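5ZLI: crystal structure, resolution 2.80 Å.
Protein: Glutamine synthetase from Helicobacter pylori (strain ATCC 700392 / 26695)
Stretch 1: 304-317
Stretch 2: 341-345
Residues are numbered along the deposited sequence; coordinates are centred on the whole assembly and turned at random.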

ATOM      1  N   ALA B 304     -28.942  32.370 -56.164  1.00 52.56           N
ATOM      2  CA  ALA B 304     -28.637  31.559 -54.982  1.00 51.12           C
ATOM      3  C   ALA B 304     -29.171  30.137 -55.110  1.00 46.72           C
ATOM      4  O   ALA B 304     -28.510  29.185 -54.686  1.00 51.73           O
ATOM      5  N   LEU B 305     -30.383  29.970 -55.639  1.00 44.88           N
ATOM      6  CA  LEU B 305     -30.934  28.621 -55.726  1.00 50.61           C
ATOM      7  C   LEU B 305     -30.185  27.772 -56.737  1.00 50.22           C
ATOM      8  O   LEU B 305     -30.079  26.553 -56.562  1.00 44.98           O
ATOM      9  N   HIS B 306     -29.674  28.398 -57.801  1.00 50.13           N
ATOM     10  CA  HIS B 306     -28.796  27.692 -58.722  1.00 45.04           C
ATOM     11  C   HIS B 306     -27.468  27.373 -58.049  1.00 45.08           C
ATOM     12  O   HIS B 306     -26.941  26.262 -58.195  1.00 47.90           O
ATOM     13  N   PHE B 307     -26.939  28.308 -57.263  1.00 38.94           N
ATOM     14  CA  PHE B 307     -25.778  27.987 -56.437  1.00 47.90           C
ATOM     15  C   PHE B 307     -26.023  26.733 -55.579  1.00 46.24           C
ATOM     16  O   PHE B 307     -25.214  25.794 -55.578  1.00 40.42           O
ATOM     17  N   LEU B 308     -27.148  26.701 -54.855  1.00 36.22           N
ATOM     18  CA  LEU B 308     -27.459  25.569 -53.989  1.00 42.87           C
ATOM     19  C   LEU B 308     -27.584  24.263 -54.758  1.00 47.47           C
ATOM     20  O   LEU B 308     -27.177  23.200 -54.264  1.00 38.73           O
ATOM     21  N   GLY B 309     -28.217  24.308 -55.936  1.00 52.85           N
ATOM     22  CA  GLY B 309     -28.310  23.118 -56.766  1.00 41.79           C
ATOM     23  C   GLY B 309     -26.945  22.584 -57.155  1.00 44.68           C
ATOM     24  O   GLY B 309     -26.741  21.371 -57.237  1.00 43.00           O
ATOM     25  N   GLY B 310     -25.988  23.485 -57.398  1.00 47.04           N
ATOM     26  CA  GLY B 310     -24.653  23.030 -57.744  1.00 47.01           C
ATOM     27  C   GLY B 310     -23.962  22.397 -56.557  1.00 42.19           C
ATOM     28  O   GLY B 310     -23.374  21.319 -56.675  1.00 41.64           O
ATOM     29  N   VAL B 311     -24.101  23.016 -55.382  1.00 41.86           N
ATOM     30  CA  VAL B 311     -23.580  22.435 -54.151  1.00 37.67           C
ATOM     31  C   VAL B 311     -24.253  21.096 -53.864  1.00 33.95           C
ATOM     32  O   VAL B 311     -23.593  20.137 -53.456  1.00 32.65           O
ATOM     33  N   LEU B 312     -25.572  21.005 -54.074  1.00 32.12           N
ATOM     34  CA  LEU B 312     -26.278  19.742 -53.836  1.00 34.94           C
ATOM     35  C   LEU B 312     -25.913  18.673 -54.860  1.00 39.02           C
ATOM     36  O   LEU B 312     -25.906  17.484 -54.523  1.00 37.59           O
ATOM     37  N   ARG B 313     -25.669  19.060 -56.124  1.00 39.67           N
ATOM     38  CA  ARG B 313     -25.376  18.079 -57.170  1.00 40.08           C
ATOM     39  C   ARG B 313     -24.064  17.384 -56.902  1.00 40.35           C
ATOM     40  O   ARG B 313     -23.978  16.149 -56.948  1.00 46.52           O
ATOM     41  N   HIS B 314     -23.039  18.166 -56.585  1.00 39.25           N
ATOM     42  CA  HIS B 314     -21.714  17.635 -56.344  1.00 45.00           C
ATOM     43  C   HIS B 314     -21.534  17.223 -54.890  1.00 46.74           C
ATOM     44  O   HIS B 314     -20.430  16.804 -54.507  1.00 47.68           O
ATOM     45  N   ALA B 315     -22.608  17.286 -54.094  1.00 35.82           N
ATOM     46  CA  ALA B 315     -22.498  17.136 -52.650  1.00 35.90           C
ATOM     47  C   ALA B 315     -21.730  15.878 -52.257  1.00 42.28           C
ATOM     48  O   ALA B 315     -20.739  15.954 -51.525  1.00 43.22           O
ATOM     49  N   ARG B 316     -22.155  14.710 -52.748  1.00 41.99           N
ATOM     50  CA  ARG B 316     -21.513  13.464 -52.323  1.00 40.71           C
ATOM     51  C   ARG B 316     -20.015  13.465 -52.614  1.00 38.34           C
ATOM     52  O   ARG B 316     -19.239  12.879 -51.860  1.00 43.39           O
ATOM     53  N   GLY B 317     -19.587  14.076 -53.721  1.00 39.15           N
ATOM     54  CA  GLY B 317     -18.157  14.199 -53.959  1.00 39.21           C
ATOM     55  C   GLY B 317     -17.505  15.307 -53.162  1.00 36.01           C
ATOM     56  O   GLY B 317     -16.341  15.180 -52.768  1.00 29.52           O
ATOM     57  N   ILE B 341     -29.439  13.653 -45.080  1.00 53.54           N
ATOM     58  CA  ILE B 341     -30.304  13.831 -46.245  1.00 56.18           C
ATOM     59  C   ILE B 341     -29.975  15.180 -46.885  1.00 48.32           C
ATOM     60  O   ILE B 341     -29.952  16.207 -46.199  1.00 49.40           O
ATOM     61  N   LEU B 342     -29.772  15.178 -48.206  1.00 48.20           N
ATOM     62  CA  LEU B 342     -29.282  16.350 -48.938  1.00 47.04           C
ATOM     63  C   LEU B 342     -30.440  17.171 -49.512  1.00 48.59           C
ATOM     64  O   LEU B 342     -30.689  17.204 -50.718  1.00 47.65           O
ATOM     65  N   THR B 343     -31.098  17.927 -48.641  1.00 52.89           N
ATOM     66  CA  THR B 343     -32.140  18.844 -49.079  1.00 53.68           C
ATOM     67  C   THR B 343     -32.010  20.139 -48.288  1.00 45.10           C
ATOM     68  O   THR B 343     -31.201  20.253 -47.367  1.00 48.12           O
ATOM     69  N   TYR B 344     -32.803  21.127 -48.660  1.00 44.25           N
ATOM     70  CA  TYR B 344     -32.823  22.418 -47.989  1.00 47.15           C
ATOM     71  C   TYR B 344     -34.185  22.640 -47.338  1.00 48.61           C
ATOM     72  O   TYR B 344     -35.193  22.064 -47.760  1.00 47.81           O
ATOM     73  N   SER B 345     -34.203  23.461 -46.289  1.00 49.44           N
ATOM     74  CA  SER B 345     -35.453  23.854 -45.645  1.00 51.18           C
ATOM     75  C   SER B 345     -35.173  25.002 -44.692  1.00 47.25           C
ATOM     76  O   SER B 345     -34.113  25.057 -44.071  1.00 46.58           O
TER

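Helix 304-313 and the strand at 341-345 run nearly antiparallel, with 166° between their N-to-C directions and a closest axial approach of 9.2 Å. Leu308 lies level with Tyr344 and Leu312 with Leu342, so the helix repeat of four residues is matched to the strand repeat of two. Leu308, Leu312 and Ala315 direct their CA-to-CB bonds toward the strand, and Leu342 and Tyr344 direct theirs toward the helix; Thr343, between them, points away. The two stretches together bury 323 Å², and no hydrogen bond crosses between them.

The aromatic part of the contact centres on Tyr344, whose chi1 of 56° (p) is accompanied by a chi2 of -75°. Leu308, with chi1 t and chi2 p, places its CD2 over one face of the ring, 3.8 Å from the centroid and 29° off the ring normal, in a CH-pi contact. The same CD2 comes within 3.4 Å of Tyr344 CG, which shows that the methyl is set toward the CB end of the ring. Two other leucines meet the ring obliquely. Leu312 CD1 lies 4.1 Å from Tyr344 CD1, while Leu305, whose CA-to-CB bond points sideways, brings its CD2 to 4.5 Å from Tyr344 CE2. Leu305 and Leu312 both adopt the m, t rotamer.

Aliphatic packing dominates around Leu342, which gives up more area to the contact than any other residue of either stretch. Its m, t rotamer carries CD1 past the end of helix 304-313 to the start of the next helix, where it rests 3.6 Å from Ala315 CB. The short alanine side chain thus meets the tip of a longer one. Arg316 adds the aliphatic part of its side chain, with CG 4.1 Å from Leu342 CD1. Leu312 joins the two halves of the interface: as its CD1 approaches Tyr344, its CD2 lies 4.0 Å from Leu342 CB and 3.7 Å from Leu342 O. The latter is a van der Waals approach of a methyl to a carbonyl.

Two of the polar groups on the contacting side chains find partners outside this apolar layer. Tyr344 OH and Arg316 NH2 are hydrogen-bonded elsewhere in the structure, while both residues present carbon atoms to the contact. The glycines Gly309 and Gly310 make no contact with the strand, and Arg313 points away from it. With no water or bound group among the contacts described here, the association rests on direct apolar packing.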

ATOM      1  CB  ALA B 304     -29.183  32.214 -53.720  1.00 51.25           C
ATOM      2  CB  LEU B 305     -32.411  28.657 -56.106  1.00 55.49           C
ATOM      3  CG  LEU B 305     -33.382  28.918 -54.978  1.00 56.62           C
ATOM      4  CD1 LEU B 305     -34.650  29.470 -55.567  1.00 63.52           C
ATOM      5  CD2 LEU B 305     -33.627  27.618 -54.256  1.00 45.43           C
ATOM      6  CB  HIS B 306     -28.617  28.512 -60.005  1.00 48.98           C
ATOM      7  CG  HIS B 306     -29.832  28.529 -60.891  1.00 48.10           C
ATOM      8  ND1 HIS B 306     -30.658  27.434 -61.052  1.00 47.70           N
ATOM      9  CD2 HIS B 306     -30.373  29.518 -61.639  1.00 50.14           C
ATOM     10  CE1 HIS B 306     -31.648  27.747 -61.867  1.00 52.50           C
ATOM     11  NE2 HIS B 306     -31.499  29.007 -62.234  1.00 55.51           N
ATOM     12  CB  PHE B 307     -25.446  29.196 -55.561  1.00 41.18           C
ATOM     13  CG  PHE B 307     -24.196  29.047 -54.769  1.00 34.24           C
ATOM     14  CD1 PHE B 307     -24.164  28.271 -53.635  1.00 33.60           C
ATOM     15  CD2 PHE B 307     -23.059  29.716 -55.145  1.00 38.18           C
ATOM     16  CE1 PHE B 307     -23.037  28.163 -52.916  1.00 29.61           C
ATOM     17  CE2 PHE B 307     -21.916  29.605 -54.417  1.00 37.13           C
ATOM     18  CZ  PHE B 307     -21.904  28.831 -53.305  1.00 32.30           C
ATOM     19  CB  LEU B 308     -28.749  25.850 -53.218  1.00 56.04           C
ATOM     20  CG  LEU B 308     -29.349  24.627 -52.519  1.00 47.95           C
ATOM     21  CD1 LEU B 308     -28.427  24.218 -51.413  1.00 42.10           C
ATOM     22  CD2 LEU B 308     -30.749  24.935 -51.970  1.00 44.72           C
ATOM     23  CB  VAL B 311     -23.747  23.425 -52.983  1.00 37.43           C
ATOM     24  CG1 VAL B 311     -23.656  22.693 -51.653  1.00 31.97           C
ATOM     25  CG2 VAL B 311     -22.705  24.533 -53.070  1.00 37.22           C
ATOM     26  CB  LEU B 312     -27.800  19.955 -53.812  1.00 31.50           C
ATOM     27  CG  LEU B 312     -28.317  20.580 -52.509  1.00 34.86           C
ATOM     28  CD1 LEU B 312     -29.811  20.899 -52.564  1.00 35.60           C
ATOM     29  CD2 LEU B 312     -27.968  19.689 -51.284  1.00 38.03           C
ATOM     30  CB  ARG B 313     -25.299  18.738 -58.548  1.00 50.53           C
ATOM     31  CG  ARG B 313     -24.907  17.762 -59.658  1.00 44.75           C
ATOM     32  CD  ARG B 313     -26.068  16.855 -60.099  1.00 60.76           C
ATOM     33  NE  ARG B 313     -27.176  17.644 -60.642  1.00 62.48           N
ATOM     34  CZ  ARG B 313     -27.212  18.144 -61.874  1.00 54.92           C
ATOM     35  NH1 ARG B 313     -26.211  17.933 -62.718  1.00 51.48           N
ATOM     36  NH2 ARG B 313     -28.254  18.856 -62.261  1.00 50.73           N
ATOM     37  CB  HIS B 314     -20.653  18.677 -56.722  1.00 40.34           C
ATOM     38  CG  HIS B 314     -20.848  19.269 -58.077  1.00 46.53           C
ATOM     39  ND1 HIS B 314     -20.806  18.513 -59.230  1.00 48.28           N
ATOM     40  CD2 HIS B 314     -21.018  20.553 -58.473  1.00 45.21           C
ATOM     41  CE1 HIS B 314     -20.990  19.299 -60.276  1.00 43.48           C
ATOM     42  NE2 HIS B 314     -21.121  20.542 -59.846  1.00 44.87           N
ATOM     43  CB  ALA B 315     -23.898  17.130 -52.045  1.00 40.89           C
ATOM     44  CB  ARG B 316     -22.208  12.239 -52.934  1.00 42.32           C
ATOM     45  CG  ARG B 316     -23.658  12.179 -52.548  1.00 35.41           C
ATOM     46  CD  ARG B 316     -24.092  10.803 -52.103  1.00 43.15           C
ATOM     47  NE  ARG B 316     -23.400   9.672 -52.717  1.00 50.08           N
ATOM     48  CZ  ARG B 316     -23.395   8.444 -52.191  1.00 43.89           C
ATOM     49  NH1 ARG B 316     -24.042   8.200 -51.059  1.00 45.88           N
ATOM     50  NH2 ARG B 316     -22.757   7.454 -52.789  1.00 40.83           N
ATOM     51  CB  ILE B 341     -31.798  13.787 -45.861  1.00 59.35           C
ATOM     52  CG1 ILE B 341     -32.147  12.541 -45.040  1.00 54.01           C
ATOM     53  CG2 ILE B 341     -32.673  13.820 -47.112  1.00 51.38           C
ATOM     54  CD1 ILE B 341     -32.082  11.256 -45.796  1.00 58.45           C
ATOM     55  CB  LEU B 342     -28.333  15.905 -50.045  1.00 45.15           C
ATOM     56  CG  LEU B 342     -26.959  15.387 -49.667  1.00 45.03           C
ATOM     57  CD1 LEU B 342     -26.323  14.737 -50.885  1.00 41.66           C
ATOM     58  CD2 LEU B 342     -26.133  16.562 -49.167  1.00 40.35           C
ATOM     59  CB  THR B 343     -33.541  18.230 -48.931  1.00 57.22           C
ATOM     60  OG1 THR B 343     -33.472  16.814 -49.146  1.00 53.41           O
ATOM     61  CG2 THR B 343     -34.479  18.820 -49.972  1.00 56.88           C
ATOM     62  CB  TYR B 344     -32.485  23.553 -49.000  1.00 45.07           C
ATOM     63  CG  TYR B 344     -33.408  23.583 -50.243  1.00 58.62           C
ATOM     64  CD1 TYR B 344     -33.266  22.638 -51.271  1.00 54.96           C
ATOM     65  CD2 TYR B 344     -34.430  24.532 -50.377  1.00 51.49           C
ATOM     66  CE1 TYR B 344     -34.104  22.644 -52.383  1.00 48.06           C
ATOM     67  CE2 TYR B 344     -35.271  24.537 -51.489  1.00 49.80           C
ATOM     68  CZ  TYR B 344     -35.098  23.595 -52.485  1.00 51.20           C
ATOM     69  OH  TYR B 344     -35.924  23.596 -53.588  1.00 53.43           O
ATOM     70  CB  SER B 345     -36.110  22.690 -44.893  1.00 50.27           C
ATOM     71  OG  SER B 345     -36.583  21.731 -45.814  1.00 54.12           O
TER